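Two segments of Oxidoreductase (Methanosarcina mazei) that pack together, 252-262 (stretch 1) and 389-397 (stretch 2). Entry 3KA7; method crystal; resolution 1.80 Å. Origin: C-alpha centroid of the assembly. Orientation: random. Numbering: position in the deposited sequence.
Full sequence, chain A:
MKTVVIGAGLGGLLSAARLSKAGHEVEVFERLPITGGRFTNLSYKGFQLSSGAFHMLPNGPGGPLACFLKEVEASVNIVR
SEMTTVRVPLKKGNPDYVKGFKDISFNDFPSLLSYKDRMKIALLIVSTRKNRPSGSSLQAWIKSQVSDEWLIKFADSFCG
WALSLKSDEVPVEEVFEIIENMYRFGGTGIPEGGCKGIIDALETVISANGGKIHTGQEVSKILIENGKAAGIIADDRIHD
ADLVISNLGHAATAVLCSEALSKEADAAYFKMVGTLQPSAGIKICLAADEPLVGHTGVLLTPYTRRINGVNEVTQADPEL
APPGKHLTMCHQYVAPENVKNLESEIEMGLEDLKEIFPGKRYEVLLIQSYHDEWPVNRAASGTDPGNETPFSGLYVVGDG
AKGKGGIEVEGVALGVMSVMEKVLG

Stretch 1 252-262: ATAVLCSEALS
Stretch 2 (389-397) TPFSGLYVV

Segments far apart in sequence often dock through side chains alone, with no hydrogen bond passing between them, and the packing of residues 252-262 against 389-397 in this oxidoreductase is a compact example. No hydrogen bond crosses between the stretches; 309 Å² of surface, both sides summed, is buried, largely through apolar contact. Stretch 1 enters as the last part of a helix, with phi/psi near -60/-40 from Ala252 to Val255, and then loosens into turns in which Cys257 (-104/14) and Ala260 (-105/-16) depart from helical values. Leu261 and Ser262 are extended. The two chains run in opposite senses: Thr253 CA lies 7.6 Å from Val396 CA, and Leu261 CA 8.0 Å from Pro390 CA.

Stretch 2 opens with Thr389 (-133/179, chi1 p), which makes no contact across the interface but organizes its own segment. Its OG1 accepts a hydrogen bond from Phe391 N at 3.2 Å and donates one to Leu394 O at 3.1 Å, tying the start of the segment to the beginning of the strand. Pro390 (-66/-9, C-gamma exo) follows, and its CG sits 3.9 Å from Leu261 CD2. Although the CA-to-CB bond of Leu261 points sideways, its m,t rotamer (chi1 -81°, chi2 168°) brings the end of the side chain nearer to stretch 2.

Phe391 is the centre of the contact, with 78 Å² covered. At phi/psi -115/129, with chi1 -52° (m) and chi2 -70°, it directs its ring into a pocket lined by Cys257, Ala260 and Leu261. Phe391 CZ is 3.7 Å from Ala260 CB, while Phe391 CE2 lies 3.8 Å from both Cys257 CB and Leu261 CD2. All three neighbours approach obliquely, as does the sulfur: Cys257 SG stands 4.9 Å from the centroid of the Phe391 ring, 61° off its normal. In this part of stretch 1, Cys257 O accepts hydrogen bonds from Ala260 N at 2.9 Å and, weakly, from Leu261 N at 3.2 Å.

A type II turn then carries the chain from Phe391 to Leu394, closed by Leu394 N donating to Phe391 O at 3.3 Å. Ser392 (-62/142) and Gly393 (79/4) occupy its middle, beyond reach of stretch 1; the positive phi of Gly393 is one that glycine adopts readily.

The strand from Leu394 to Val396 shows the usual alternation. Leu394 (-117/118, chi1 t, chi2 p) points toward stretch 1, placing CD2 3.6 Å from Cys257 SG and 4.2 Å from Thr253 CG2. Tyr395 (-123/154, chi1 m) points away. Val396 (-115/129, chi1 t) turns back toward the helix, and its CG2 comes within 3.8 Å of Thr253 OG1. With chi1 m, Thr253 can offer its methyl to Leu394 while its hydroxyl is hydrogen-bonded elsewhere in the structure. Val397 (-126/167, chi1 m) continues beyond reach of stretch 1.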

# COMPACT_ATOMS: atom_id res chain seq x y z
N ALA A 252 1.88 17.85 2.62
CA ALA A 252 2.17 18.18 3.99
C ALA A 252 3.57 18.79 4.11
O ALA A 252 3.79 19.68 4.92
CB ALA A 252 2.02 16.95 4.88
N THR A 253 4.50 18.29 3.31
CA THR A 253 5.85 18.85 3.31
C THR A 253 5.86 20.30 2.84
O THR A 253 6.57 21.13 3.40
CB THR A 253 6.79 18.00 2.44
OG1 THR A 253 6.82 16.65 2.95
CG2 THR A 253 8.20 18.59 2.46
N ALA A 254 5.06 20.59 1.81
CA ALA A 254 4.94 21.95 1.30
C ALA A 254 4.45 22.89 2.39
O ALA A 254 4.97 24.00 2.53
CB ALA A 254 4.01 21.97 0.11
N VAL A 255 3.47 22.45 3.18
CA VAL A 255 2.95 23.27 4.27
C VAL A 255 4.06 23.60 5.28
O VAL A 255 4.15 24.73 5.77
CB VAL A 255 1.75 22.59 4.98
CG1 VAL A 255 1.28 23.42 6.19
CG2 VAL A 255 0.59 22.40 3.98
N LEU A 256 4.93 22.63 5.55
CA LEU A 256 6.05 22.83 6.47
C LEU A 256 7.10 23.81 5.92
O LEU A 256 7.89 24.37 6.68
CB LEU A 256 6.73 21.49 6.81
CG LEU A 256 6.00 20.49 7.71
CD1 LEU A 256 6.85 19.22 7.94
CD2 LEU A 256 5.63 21.10 9.03
N CYS A 257 7.11 23.99 4.60
CA CYS A 257 8.07 24.86 3.90
C CYS A 257 7.41 26.17 3.49
O CYS A 257 7.95 26.92 2.66
CB CYS A 257 8.57 24.19 2.62
SG CYS A 257 9.60 22.74 2.85
N SER A 258 6.24 26.45 4.05
CA SER A 258 5.39 27.51 3.51
C SER A 258 6.08 28.87 3.45
O SER A 258 5.86 29.63 2.50
CB SER A 258 4.06 27.59 4.27
OG SER A 258 4.26 27.77 5.65
N GLU A 259 6.91 29.17 4.44
CA GLU A 259 7.60 30.47 4.52
C GLU A 259 8.69 30.64 3.46
O GLU A 259 9.11 31.77 3.17
CB GLU A 259 8.19 30.65 5.90
CG GLU A 259 7.21 31.13 6.94
CD GLU A 259 7.83 31.22 8.32
OE1 GLU A 259 8.07 30.16 8.93
OE2 GLU A 259 8.07 32.34 8.79
N ALA A 260 9.14 29.54 2.88
CA ALA A 260 10.25 29.59 1.94
C ALA A 260 9.80 29.42 0.49
O ALA A 260 10.55 29.74 -0.44
CB ALA A 260 11.29 28.54 2.30
N LEU A 261 8.58 28.93 0.29
CA LEU A 261 8.11 28.65 -1.06
C LEU A 261 7.65 29.91 -1.82
O LEU A 261 7.03 30.79 -1.24
CB LEU A 261 6.97 27.62 -1.02
CG LEU A 261 7.39 26.16 -0.89
CD1 LEU A 261 6.17 25.31 -0.56
CD2 LEU A 261 8.05 25.67 -2.17
N SER A 262 7.93 29.96 -3.12
CA SER A 262 7.51 31.08 -3.95
C SER A 262 6.50 30.66 -5.01
O SER A 262 6.79 29.79 -5.83
CB SER A 262 8.72 31.75 -4.61
OG SER A 262 8.32 32.63 -5.65
N THR A 389 12.27 18.20 -4.14
CA THR A 389 11.50 19.41 -3.84
C THR A 389 12.30 20.58 -4.39
O THR A 389 13.40 20.38 -4.93
CB THR A 389 11.28 19.59 -2.32
OG1 THR A 389 12.52 19.95 -1.68
CG2 THR A 389 10.75 18.29 -1.69
N PRO A 390 11.77 21.80 -4.25
CA PRO A 390 12.49 22.98 -4.71
C PRO A 390 13.77 23.27 -3.93
O PRO A 390 14.56 24.13 -4.33
CB PRO A 390 11.47 24.12 -4.48
CG PRO A 390 10.15 23.44 -4.56
CD PRO A 390 10.37 22.10 -3.92
N PHE A 391 13.98 22.55 -2.83
CA PHE A 391 15.07 22.86 -1.92
C PHE A 391 16.11 21.75 -1.88
O PHE A 391 15.78 20.57 -1.68
CB PHE A 391 14.53 23.13 -0.51
CG PHE A 391 13.43 24.15 -0.48
CD1 PHE A 391 13.69 25.49 -0.75
CD2 PHE A 391 12.12 23.76 -0.21
CE1 PHE A 391 12.67 26.43 -0.72
CE2 PHE A 391 11.09 24.72 -0.18
CZ PHE A 391 11.36 26.04 -0.44
N SER A 392 17.37 22.11 -2.06
CA SER A 392 18.43 21.12 -1.94
C SER A 392 18.47 20.53 -0.54
O SER A 392 18.25 21.23 0.44
CB SER A 392 19.79 21.71 -2.33
OG SER A 392 19.89 21.67 -3.73
N GLY A 393 18.75 19.23 -0.46
CA GLY A 393 18.85 18.55 0.83
C GLY A 393 17.52 18.19 1.46
O GLY A 393 17.48 17.68 2.58
N LEU A 394 16.42 18.47 0.76
CA LEU A 394 15.09 18.07 1.22
C LEU A 394 14.45 17.09 0.25
O LEU A 394 14.23 17.44 -0.92
CB LEU A 394 14.19 19.30 1.39
CG LEU A 394 12.72 19.00 1.73
CD1 LEU A 394 12.61 18.28 3.06
CD2 LEU A 394 11.92 20.28 1.73
N TYR A 395 14.18 15.88 0.72
CA TYR A 395 13.53 14.84 -0.08
C TYR A 395 12.25 14.32 0.59
O TYR A 395 12.11 14.38 1.81
CB TYR A 395 14.48 13.66 -0.29
CG TYR A 395 15.72 14.02 -1.10
CD1 TYR A 395 15.72 13.90 -2.49
CD2 TYR A 395 16.87 14.48 -0.48
CE1 TYR A 395 16.85 14.23 -3.24
CE2 TYR A 395 18.00 14.83 -1.22
CZ TYR A 395 17.98 14.69 -2.60
OH TYR A 395 19.10 15.02 -3.36
N VAL A 396 11.33 13.82 -0.23
CA VAL A 396 10.08 13.25 0.27
C VAL A 396 10.03 11.76 -0.03
O VAL A 396 10.27 11.33 -1.17
CB VAL A 396 8.85 13.93 -0.38
CG1 VAL A 396 7.55 13.21 0.05
CG2 VAL A 396 8.84 15.40 -0.03
N VAL A 397 9.74 10.96 0.99
CA VAL A 397 9.56 9.53 0.82
C VAL A 397 8.22 9.09 1.38
O VAL A 397 7.56 9.85 2.11
CB VAL A 397 10.67 8.74 1.52
CG1 VAL A 397 12.04 9.13 0.93
CG2 VAL A 397 10.64 8.99 3.03